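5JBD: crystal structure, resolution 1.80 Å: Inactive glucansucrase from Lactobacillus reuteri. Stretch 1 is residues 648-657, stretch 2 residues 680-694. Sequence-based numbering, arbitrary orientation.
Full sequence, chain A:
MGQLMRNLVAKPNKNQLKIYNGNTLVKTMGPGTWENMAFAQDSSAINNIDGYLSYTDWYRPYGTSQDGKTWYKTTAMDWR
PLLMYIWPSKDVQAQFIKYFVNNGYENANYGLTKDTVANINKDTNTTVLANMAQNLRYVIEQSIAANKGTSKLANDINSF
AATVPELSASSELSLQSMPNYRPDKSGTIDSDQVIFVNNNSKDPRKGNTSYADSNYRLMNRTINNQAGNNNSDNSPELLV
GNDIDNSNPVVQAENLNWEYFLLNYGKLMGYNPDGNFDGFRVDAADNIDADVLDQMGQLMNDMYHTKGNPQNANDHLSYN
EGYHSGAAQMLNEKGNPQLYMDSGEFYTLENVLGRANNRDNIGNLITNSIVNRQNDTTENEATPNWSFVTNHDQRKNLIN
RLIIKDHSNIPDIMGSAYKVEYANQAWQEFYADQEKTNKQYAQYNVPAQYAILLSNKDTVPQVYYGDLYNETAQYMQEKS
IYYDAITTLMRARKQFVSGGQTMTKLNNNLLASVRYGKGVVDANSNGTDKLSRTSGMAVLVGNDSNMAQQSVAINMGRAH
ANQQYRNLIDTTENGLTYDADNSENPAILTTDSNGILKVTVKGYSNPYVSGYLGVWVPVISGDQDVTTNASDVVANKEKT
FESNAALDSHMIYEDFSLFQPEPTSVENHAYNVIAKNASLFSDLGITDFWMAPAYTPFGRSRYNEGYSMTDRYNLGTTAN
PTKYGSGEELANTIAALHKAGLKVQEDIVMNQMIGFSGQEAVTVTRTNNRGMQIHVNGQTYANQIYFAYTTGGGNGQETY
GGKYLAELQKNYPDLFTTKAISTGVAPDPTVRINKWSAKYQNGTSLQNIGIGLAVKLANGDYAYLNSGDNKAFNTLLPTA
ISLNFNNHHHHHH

Stretch 1, residues 648-657: DSHMIYEDFS
Stretch 2 680-694: LFSDLGITDFWMAPA

Met651 O takes two backbone donors at once, Thr687 N at 3.0 Å and Asp688 N at 3.1 Å, while Met651 N gives its hydrogen to Thr687 OG1 at 2.9 Å. Thr687 suits this turn because its CA-to-CB bond points toward stretch 1, and with chi1 p its hydroxyl accepts from Met651 N; that hydroxyl also donates to Asp688 OD2 (2.7 Å from Thr687 OG1). The same carboxylate oxygen, OD2 of Asp688 (chi1 m), receives ND1 of His650 (chi1 m, chi2 -114°) at 2.8 Å, at the edge of the imidazole, near its plane.

From here two parallel strands, 652-654 and 688-691, run side by side, their N-to-C directions 24° apart, with phi from -80° to -136° and psi from 110° to 147°. Ile652 pairs with Asp688, Tyr653 with Phe689 and Glu654 with Trp690, at CA-CA distances of 4.7, 5.2 and 5.0 Å. The ladder runs Tyr653 N to Asp688 O (3.0 Å), Trp690 N to Tyr653 O (2.9 Å) and Asp655 N to Trp690 O (3.0 Å); Ile652 CA adds a C-H contact to Asp688 O at 3.2 Å.

On the face carrying Ile652, Asp688, Glu654 and Trp690, the indole (chi1 t, chi2 16°) lies beside the extended Glu654 (t, t). The glutamate's aliphatic part covers the six-membered ring, Glu654 CG 3.7 Å from that Trp690 ring's centroid, while its carboxylate is bonded elsewhere in the structure. Ile652 (m, t) brings CG2 to 4.1 Å from Trp690 CB.

The other face carries Tyr653 and Phe689, both t. Their rings meet obliquely, planes at 50°, with Tyr653 CD2 3.5 Å from Phe689 CE2. Phe681 (chi1 m), on the preceding helix, and Ile686 (m, t) add buried apolar surface that suits the tyrosine ring: Tyr653 CE2 to Phe681 CE1 is 3.8 Å, Tyr653 CB to Ile686 CG2 3.6 Å, and Ile686 CD1 makes an off-centre CH-pi contact.

That helix ends in a Schellman motif: Ile686 N bonds Phe681 O at 3.1 Å. Gly685 adopts phi 75°, psi 17°, a positive phi that favours glycine. The long, unbranched side chain of Met651 (t, t, p) brings CE to 3.3 Å from Gly685 O.

Beyond the strands, Asp655 (phi -89°, psi 2°; chi1 90°) accepts a weak bond from Ala692 N to Asp655 OD1 at 3.1 Å. Phe656 (chi1 74°, chi2 -79°) receives the small methyl of Ala692 over one face, Ala692 CB 3.8 Å from the Phe656 ring centroid, and points its edge toward the face of Trp690's five-membered ring, planes at 83°.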

# COMPACT_ATOMS: atom_id res chain seq x y z
N ASP A 648 4.46 -22.26 -14.59
CA ASP A 648 3.52 -21.66 -15.57
C ASP A 648 2.09 -22.15 -15.41
O ASP A 648 1.16 -21.45 -15.81
CB ASP A 648 3.94 -21.94 -17.03
CG ASP A 648 5.14 -21.14 -17.50
OD1 ASP A 648 5.62 -20.24 -16.79
OD2 ASP A 648 5.60 -21.39 -18.64
N SER A 649 1.91 -23.36 -14.88
CA SER A 649 0.56 -23.88 -14.61
C SER A 649 -0.25 -23.10 -13.53
O SER A 649 -1.47 -23.26 -13.43
CB SER A 649 0.62 -25.39 -14.28
OG SER A 649 1.21 -26.14 -15.33
N HIS A 650 0.43 -22.26 -12.74
CA HIS A 650 -0.23 -21.43 -11.72
C HIS A 650 -0.85 -20.17 -12.31
O HIS A 650 -0.42 -19.67 -13.38
CB HIS A 650 0.77 -21.07 -10.62
CG HIS A 650 1.26 -22.25 -9.85
ND1 HIS A 650 0.98 -22.45 -8.52
CD2 HIS A 650 1.96 -23.34 -10.25
CE1 HIS A 650 1.49 -23.61 -8.13
NE2 HIS A 650 2.09 -24.17 -9.17
N MET A 651 -1.87 -19.69 -11.61
CA MET A 651 -2.53 -18.42 -11.89
C MET A 651 -3.00 -17.79 -10.58
O MET A 651 -3.69 -18.44 -9.78
CB MET A 651 -3.72 -18.62 -12.84
CG MET A 651 -4.53 -17.35 -13.06
SD MET A 651 -5.64 -17.47 -14.47
CE MET A 651 -6.82 -18.61 -13.83
N ILE A 652 -2.62 -16.53 -10.39
CA ILE A 652 -2.94 -15.74 -9.22
C ILE A 652 -4.24 -14.96 -9.45
O ILE A 652 -4.53 -14.56 -10.58
CB ILE A 652 -1.78 -14.77 -8.87
CG1 ILE A 652 -0.53 -15.58 -8.48
CG2 ILE A 652 -2.17 -13.82 -7.74
CD1 ILE A 652 0.76 -14.80 -8.58
N TYR A 653 -5.02 -14.77 -8.38
CA TYR A 653 -6.22 -13.90 -8.40
C TYR A 653 -6.14 -12.87 -7.28
O TYR A 653 -6.03 -13.25 -6.11
CB TYR A 653 -7.46 -14.76 -8.24
CG TYR A 653 -8.77 -14.00 -8.28
CD1 TYR A 653 -9.18 -13.33 -9.43
CD2 TYR A 653 -9.63 -13.98 -7.18
CE1 TYR A 653 -10.40 -12.65 -9.49
CE2 TYR A 653 -10.84 -13.29 -7.21
CZ TYR A 653 -11.24 -12.64 -8.37
OH TYR A 653 -12.44 -11.97 -8.41
N GLU A 654 -6.13 -11.58 -7.64
CA GLU A 654 -6.16 -10.49 -6.66
C GLU A 654 -7.61 -10.34 -6.22
O GLU A 654 -8.47 -10.02 -7.05
CB GLU A 654 -5.64 -9.15 -7.24
CG GLU A 654 -5.70 -8.03 -6.19
CD GLU A 654 -5.03 -6.73 -6.58
OE1 GLU A 654 -4.71 -6.50 -7.75
OE2 GLU A 654 -4.82 -5.91 -5.67
N ASP A 655 -7.89 -10.56 -4.94
CA ASP A 655 -9.28 -10.70 -4.47
C ASP A 655 -9.99 -9.41 -4.05
O ASP A 655 -11.13 -9.47 -3.58
CB ASP A 655 -9.36 -11.74 -3.34
CG ASP A 655 -9.16 -11.16 -1.95
OD1 ASP A 655 -8.55 -10.08 -1.78
OD2 ASP A 655 -9.63 -11.84 -1.00
N PHE A 656 -9.34 -8.26 -4.18
CA PHE A 656 -9.89 -7.03 -3.63
C PHE A 656 -9.64 -5.81 -4.50
O PHE A 656 -8.81 -5.85 -5.43
CB PHE A 656 -9.32 -6.76 -2.23
CG PHE A 656 -7.89 -6.29 -2.22
CD1 PHE A 656 -6.84 -7.18 -2.38
CD2 PHE A 656 -7.58 -4.94 -2.00
CE1 PHE A 656 -5.52 -6.75 -2.36
CE2 PHE A 656 -6.27 -4.50 -1.98
CZ PHE A 656 -5.23 -5.41 -2.15
N SER A 657 -10.36 -4.74 -4.16
CA SER A 657 -10.13 -3.40 -4.69
C SER A 657 -10.04 -2.43 -3.50
O SER A 657 -10.70 -2.65 -2.48
CB SER A 657 -11.32 -2.98 -5.59
OG SER A 657 -11.32 -1.57 -5.85
N LEU A 680 -16.18 -21.97 -7.71
CA LEU A 680 -16.06 -21.09 -8.88
C LEU A 680 -14.60 -20.76 -9.18
O LEU A 680 -14.16 -20.88 -10.32
CB LEU A 680 -16.86 -19.78 -8.69
CG LEU A 680 -16.76 -18.75 -9.83
CD1 LEU A 680 -17.17 -19.35 -11.18
CD2 LEU A 680 -17.60 -17.52 -9.51
N PHE A 681 -13.83 -20.39 -8.15
CA PHE A 681 -12.42 -19.99 -8.38
C PHE A 681 -11.61 -21.16 -8.95
O PHE A 681 -10.77 -20.98 -9.85
CB PHE A 681 -11.78 -19.43 -7.10
CG PHE A 681 -12.54 -18.27 -6.49
CD1 PHE A 681 -12.70 -17.09 -7.19
CD2 PHE A 681 -13.09 -18.37 -5.22
CE1 PHE A 681 -13.40 -16.02 -6.65
CE2 PHE A 681 -13.79 -17.31 -4.66
CZ PHE A 681 -13.95 -16.13 -5.38
N SER A 682 -11.85 -22.35 -8.40
CA SER A 682 -11.29 -23.60 -8.94
C SER A 682 -11.70 -23.84 -10.40
O SER A 682 -10.86 -24.14 -11.25
CB SER A 682 -11.73 -24.79 -8.10
OG SER A 682 -11.17 -25.99 -8.61
N ASP A 683 -12.99 -23.67 -10.68
CA ASP A 683 -13.53 -23.85 -12.05
C ASP A 683 -12.89 -22.89 -13.07
O ASP A 683 -12.74 -23.23 -14.24
CB ASP A 683 -15.07 -23.68 -12.06
CG ASP A 683 -15.81 -24.79 -11.29
OD1 ASP A 683 -15.16 -25.77 -10.85
OD2 ASP A 683 -17.04 -24.65 -11.08
N LEU A 684 -12.52 -21.70 -12.61
CA LEU A 684 -11.81 -20.72 -13.43
C LEU A 684 -10.30 -20.97 -13.57
O LEU A 684 -9.59 -20.18 -14.22
CB LEU A 684 -12.06 -19.31 -12.89
CG LEU A 684 -13.52 -18.83 -12.92
CD1 LEU A 684 -13.62 -17.42 -12.36
CD2 LEU A 684 -14.10 -18.86 -14.33
N GLY A 685 -9.79 -22.05 -12.97
CA GLY A 685 -8.36 -22.37 -13.04
C GLY A 685 -7.45 -21.52 -12.16
O GLY A 685 -6.22 -21.51 -12.37
N ILE A 686 -8.01 -20.81 -11.18
CA ILE A 686 -7.20 -20.05 -10.22
C ILE A 686 -6.54 -21.06 -9.29
O ILE A 686 -7.22 -21.94 -8.76
CB ILE A 686 -8.05 -19.05 -9.41
CG1 ILE A 686 -8.62 -17.97 -10.34
CG2 ILE A 686 -7.22 -18.40 -8.32
CD1 ILE A 686 -9.82 -17.26 -9.78
N THR A 687 -5.22 -20.97 -9.16
CA THR A 687 -4.47 -21.87 -8.28
C THR A 687 -3.97 -21.18 -7.01
O THR A 687 -3.71 -21.86 -6.01
CB THR A 687 -3.26 -22.47 -9.03
OG1 THR A 687 -2.34 -21.43 -9.34
CG2 THR A 687 -3.68 -23.21 -10.30
N ASP A 688 -3.84 -19.86 -7.05
CA ASP A 688 -3.23 -19.08 -5.97
C ASP A 688 -4.07 -17.84 -5.71
O ASP A 688 -4.22 -16.99 -6.59
CB ASP A 688 -1.80 -18.72 -6.36
CG ASP A 688 -0.88 -19.94 -6.31
OD1 ASP A 688 -0.41 -20.30 -5.20
OD2 ASP A 688 -0.67 -20.55 -7.39
N PHE A 689 -4.60 -17.74 -4.49
CA PHE A 689 -5.58 -16.71 -4.12
C PHE A 689 -4.89 -15.66 -3.27
O PHE A 689 -4.50 -15.92 -2.12
CB PHE A 689 -6.74 -17.39 -3.37
CG PHE A 689 -8.05 -16.62 -3.40
CD1 PHE A 689 -8.36 -15.74 -2.38
CD2 PHE A 689 -8.97 -16.81 -4.42
CE1 PHE A 689 -9.56 -15.04 -2.39
CE2 PHE A 689 -10.18 -16.12 -4.43
CZ PHE A 689 -10.47 -15.23 -3.42
N TRP A 690 -4.72 -14.46 -3.83
CA TRP A 690 -4.11 -13.33 -3.14
C TRP A 690 -5.21 -12.61 -2.34
O TRP A 690 -6.14 -12.00 -2.92
CB TRP A 690 -3.38 -12.41 -4.13
CG TRP A 690 -2.99 -11.03 -3.70
CD1 TRP A 690 -2.92 -10.53 -2.42
CD2 TRP A 690 -2.62 -9.95 -4.56
NE1 TRP A 690 -2.54 -9.22 -2.44
CE2 TRP A 690 -2.35 -8.82 -3.73
CE3 TRP A 690 -2.50 -9.81 -5.94
CZ2 TRP A 690 -1.97 -7.58 -4.26
CZ3 TRP A 690 -2.12 -8.58 -6.47
CH2 TRP A 690 -1.84 -7.48 -5.62
N MET A 691 -5.09 -12.69 -1.02
CA MET A 691 -6.02 -12.03 -0.10
C MET A 691 -5.50 -10.67 0.34
O MET A 691 -4.30 -10.49 0.58
CB MET A 691 -6.29 -12.92 1.12
CG MET A 691 -6.83 -14.28 0.73
SD MET A 691 -7.88 -15.11 1.94
CE MET A 691 -9.30 -14.03 1.85
N ALA A 692 -6.43 -9.73 0.45
CA ALA A 692 -6.13 -8.38 0.90
C ALA A 692 -5.39 -8.38 2.23
O ALA A 692 -5.56 -9.31 3.02
CB ALA A 692 -7.43 -7.58 1.03
N PRO A 693 -4.59 -7.33 2.49
CA PRO A 693 -4.01 -7.22 3.82
C PRO A 693 -5.15 -7.19 4.85
O PRO A 693 -6.05 -6.34 4.76
CB PRO A 693 -3.27 -5.87 3.77
CG PRO A 693 -3.98 -5.10 2.71
CD PRO A 693 -4.31 -6.13 1.68
N ALA A 694 -5.13 -8.13 5.79
CA ALA A 694 -6.29 -8.44 6.60
C ALA A 694 -6.29 -7.72 7.96
O ALA A 694 -7.19 -7.91 8.76
CB ALA A 694 -6.38 -9.94 6.79